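PDB 4DGH: sulfate permease family protein from Vibrio cholerae, which probably moves anions such as sulfate across the membrane as a SulP-family transporter, of which this chain is the STAS domain. Local coordinates for the interface of chains A and B. Sequence-based numbering; all coordinates share one arbitrary frame. Chains: chain A/B, Sulfate permease family protein.

The interface of chains A and B. Residues chain A 24, 37-38, 40-41; chain B 32-33, 36, 69.
B:Phe32, in the first turn of helix 32-44 of chain B, meets A:Phe38 and A:Val41 on the equivalent helix of chain A, a small example of a helix start set against the flank of its own copy; different residues of the two copies meet, and the whole interface is not an exact two-fold. The two phenyl groups cross obliquely, and the CD1-CE1 side of A:Phe38 comes down on CE2 and CZ of B:Phe32, with CE1 3.5 Å from CE2. Nearer the root of the B:Phe32 side chain, the CG2 methyl of A:Val41 lies 3.7 Å from CB and also touches CG. Its CG1 branch points instead to the hydroxyl OG1 of B:Thr69, 3.9 Å away. The methyl CG2 of A:Thr37, anti to the backbone N, sits over the helix start, 3.8 Å from both B:Ala33 CA and B:Phe32 CB.

Beside this apolar patch, A:Arg40, bent at chi3 (51°), points its NE-H at the carboxylate OE1 of B:Glu36, fairly straight (159° at H) but long at 3.5 Å, a salt bridge and weak hydrogen bond. OE1 lies at the guanidinium edge, in plane, though the carboxylate is turned 72° from it.

Within chain A, A:Tyr24 of strand 21-25 flanks A:Phe38, whose CG lies 3.7 Å above the tyrosine ring plane, over its centre; A:Tyr24 reaches the contact's rim near B:Phe32 and may steady the phenyl. In this patch, apolar packing appears to do most of the joining of two STAS domains, with a long ion pair at its edge; whether the whole transporter pairs this way, the structure alone does not show.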
ATOM      1  N   TYR A  24      11.956  11.724   3.813  1.00 17.87           N
ATOM      2  CA  TYR A  24      10.833  10.779   3.825  1.00 20.41           C
ATOM      3  C   TYR A  24       9.536  11.539   3.869  1.00 21.06           C
ATOM      4  O   TYR A  24       9.447  12.548   4.583  1.00 21.46           O
ATOM      5  CB  TYR A  24      10.970   9.859   5.074  1.00 21.81           C
ATOM      6  CG  TYR A  24       9.818   8.807   5.111  1.00 28.33           C
ATOM      7  CD1 TYR A  24       9.770   7.732   4.166  1.00 31.73           C
ATOM      8  CD2 TYR A  24       8.801   8.883   6.047  1.00 26.79           C
ATOM      9  CE1 TYR A  24       8.723   6.799   4.171  1.00 30.16           C
ATOM     10  CE2 TYR A  24       7.767   7.888   6.062  1.00 29.47           C
ATOM     11  CZ  TYR A  24       7.708   6.940   5.099  1.00 30.56           C
ATOM     12  OH  TYR A  24       6.646   6.001   5.117  1.00 39.64           O
ATOM     13  N   THR A  37       7.093   0.769   8.597  1.00 30.19           N
ATOM     14  CA  THR A  37       8.130   0.275   7.698  1.00 33.01           C
ATOM     15  C   THR A  37       9.397   1.134   7.769  1.00 32.99           C
ATOM     16  O   THR A  37      10.522   0.614   7.896  1.00 32.21           O
ATOM     17  CB  THR A  37       7.548   0.207   6.286  1.00 37.01           C
ATOM     18  OG1 THR A  37       6.384  -0.646   6.347  1.00 36.90           O
ATOM     19  CG2 THR A  37       8.584  -0.381   5.311  1.00 38.94           C
ATOM     20  N   PHE A  38       9.211   2.442   7.755  1.00 32.50           N
ATOM     21  CA  PHE A  38      10.352   3.309   7.679  1.00 34.11           C
ATOM     22  C   PHE A  38      11.158   3.242   8.980  1.00 35.06           C
ATOM     23  O   PHE A  38      12.384   3.247   8.979  1.00 32.32           O
ATOM     24  CB  PHE A  38       9.963   4.734   7.406  1.00 33.96           C
ATOM     25  CG  PHE A  38      11.110   5.521   6.928  1.00 37.07           C
ATOM     26  CD1 PHE A  38      11.826   5.090   5.828  1.00 37.11           C
ATOM     27  CD2 PHE A  38      11.573   6.613   7.617  1.00 37.82           C
ATOM     28  CE1 PHE A  38      12.949   5.781   5.370  1.00 35.86           C
ATOM     29  CE2 PHE A  38      12.668   7.338   7.132  1.00 32.98           C
ATOM     30  CZ  PHE A  38      13.388   6.889   6.028  1.00 33.05           C
ATOM     31  N   ARG A  40      11.216   0.611  10.861  1.00 31.56           N
ATOM     32  CA  ARG A  40      11.919  -0.668  10.754  1.00 33.00           C
ATOM     33  C   ARG A  40      13.172  -0.584   9.912  1.00 30.32           C
ATOM     34  O   ARG A  40      14.196  -1.024  10.322  1.00 31.87           O
ATOM     35  CB  ARG A  40      10.942  -1.787  10.324  1.00 37.57           C
ATOM     36  CG  ARG A  40      11.558  -3.181  10.108  1.00 45.71           C
ATOM     37  CD  ARG A  40      10.489  -4.306  10.001  1.00 50.49           C
ATOM     38  NE  ARG A  40       9.415  -4.032   9.028  1.00 53.55           N
ATOM     39  CZ  ARG A  40       8.160  -3.683   9.362  1.00 56.98           C
ATOM     40  NH1 ARG A  40       7.821  -3.580  10.667  1.00 49.96           N
ATOM     41  NH2 ARG A  40       7.251  -3.421   8.403  1.00 47.94           N
ATOM     42  N   VAL A  41      13.127   0.087   8.783  1.00 29.15           N
ATOM     43  CA  VAL A  41      14.279   0.223   7.912  1.00 26.79           C
ATOM     44  C   VAL A  41      15.395   0.992   8.632  1.00 26.94           C
ATOM     45  O   VAL A  41      16.561   0.598   8.599  1.00 25.95           O
ATOM     46  CB  VAL A  41      13.907   1.066   6.677  1.00 28.83           C
ATOM     47  CG1 VAL A  41      15.178   1.418   5.891  1.00 29.06           C
ATOM     48  CG2 VAL A  41      12.934   0.320   5.768  1.00 31.49           C
TER
ATOM     49  N   PHE B  32      10.350   0.814   0.168  1.00 28.84           N
ATOM     50  CA  PHE B  32      10.799  -0.134   1.241  1.00 31.68           C
ATOM     51  C   PHE B  32       9.814  -1.269   1.516  1.00 29.66           C
ATOM     52  O   PHE B  32      10.217  -2.419   1.633  1.00 30.17           O
ATOM     53  CB  PHE B  32      11.122   0.579   2.605  1.00 34.02           C
ATOM     54  CG  PHE B  32      11.831   1.905   2.453  1.00 36.24           C
ATOM     55  CD1 PHE B  32      13.184   1.954   2.106  1.00 39.57           C
ATOM     56  CD2 PHE B  32      11.133   3.103   2.596  1.00 38.62           C
ATOM     57  CE1 PHE B  32      13.836   3.178   1.906  1.00 41.62           C
ATOM     58  CE2 PHE B  32      11.783   4.326   2.399  1.00 39.98           C
ATOM     59  CZ  PHE B  32      13.116   4.373   2.041  1.00 38.03           C
ATOM     60  N   ALA B  33       8.537  -0.961   1.639  1.00 28.92           N
ATOM     61  CA  ALA B  33       7.594  -2.038   2.033  1.00 35.38           C
ATOM     62  C   ALA B  33       7.504  -3.089   0.889  1.00 33.34           C
ATOM     63  O   ALA B  33       7.551  -4.298   1.137  1.00 33.13           O
ATOM     64  CB  ALA B  33       6.195  -1.488   2.411  1.00 34.25           C
ATOM     65  N   GLU B  36      10.544  -5.259   0.685  1.00 32.80           N
ATOM     66  CA  GLU B  36      10.554  -6.284   1.742  1.00 35.38           C
ATOM     67  C   GLU B  36       9.685  -7.492   1.320  1.00 32.89           C
ATOM     68  O   GLU B  36      10.093  -8.645   1.422  1.00 30.34           O
ATOM     69  CB  GLU B  36       9.995  -5.698   3.046  1.00 38.32           C
ATOM     70  CG  GLU B  36      10.282  -6.519   4.284  1.00 47.63           C
ATOM     71  CD  GLU B  36       9.550  -5.974   5.507  1.00 57.35           C
ATOM     72  OE1 GLU B  36       9.372  -4.726   5.628  1.00 66.55           O
ATOM     73  OE2 GLU B  36       9.131  -6.804   6.342  1.00 61.62           O
ATOM     74  N   THR B  69      18.658  -0.524   1.328  1.00 23.12           N
ATOM     75  CA  THR B  69      17.538  -1.431   1.039  1.00 22.26           C
ATOM     76  C   THR B  69      17.704  -2.123  -0.296  1.00 22.68           C
ATOM     77  O   THR B  69      17.479  -3.343  -0.410  1.00 22.72           O
ATOM     78  CB  THR B  69      16.227  -0.628   1.146  1.00 23.87           C
ATOM     79  OG1 THR B  69      16.171  -0.109   2.465  1.00 26.20           O
ATOM     80  CG2 THR B  69      14.982  -1.494   0.971  1.00 24.76           C
TER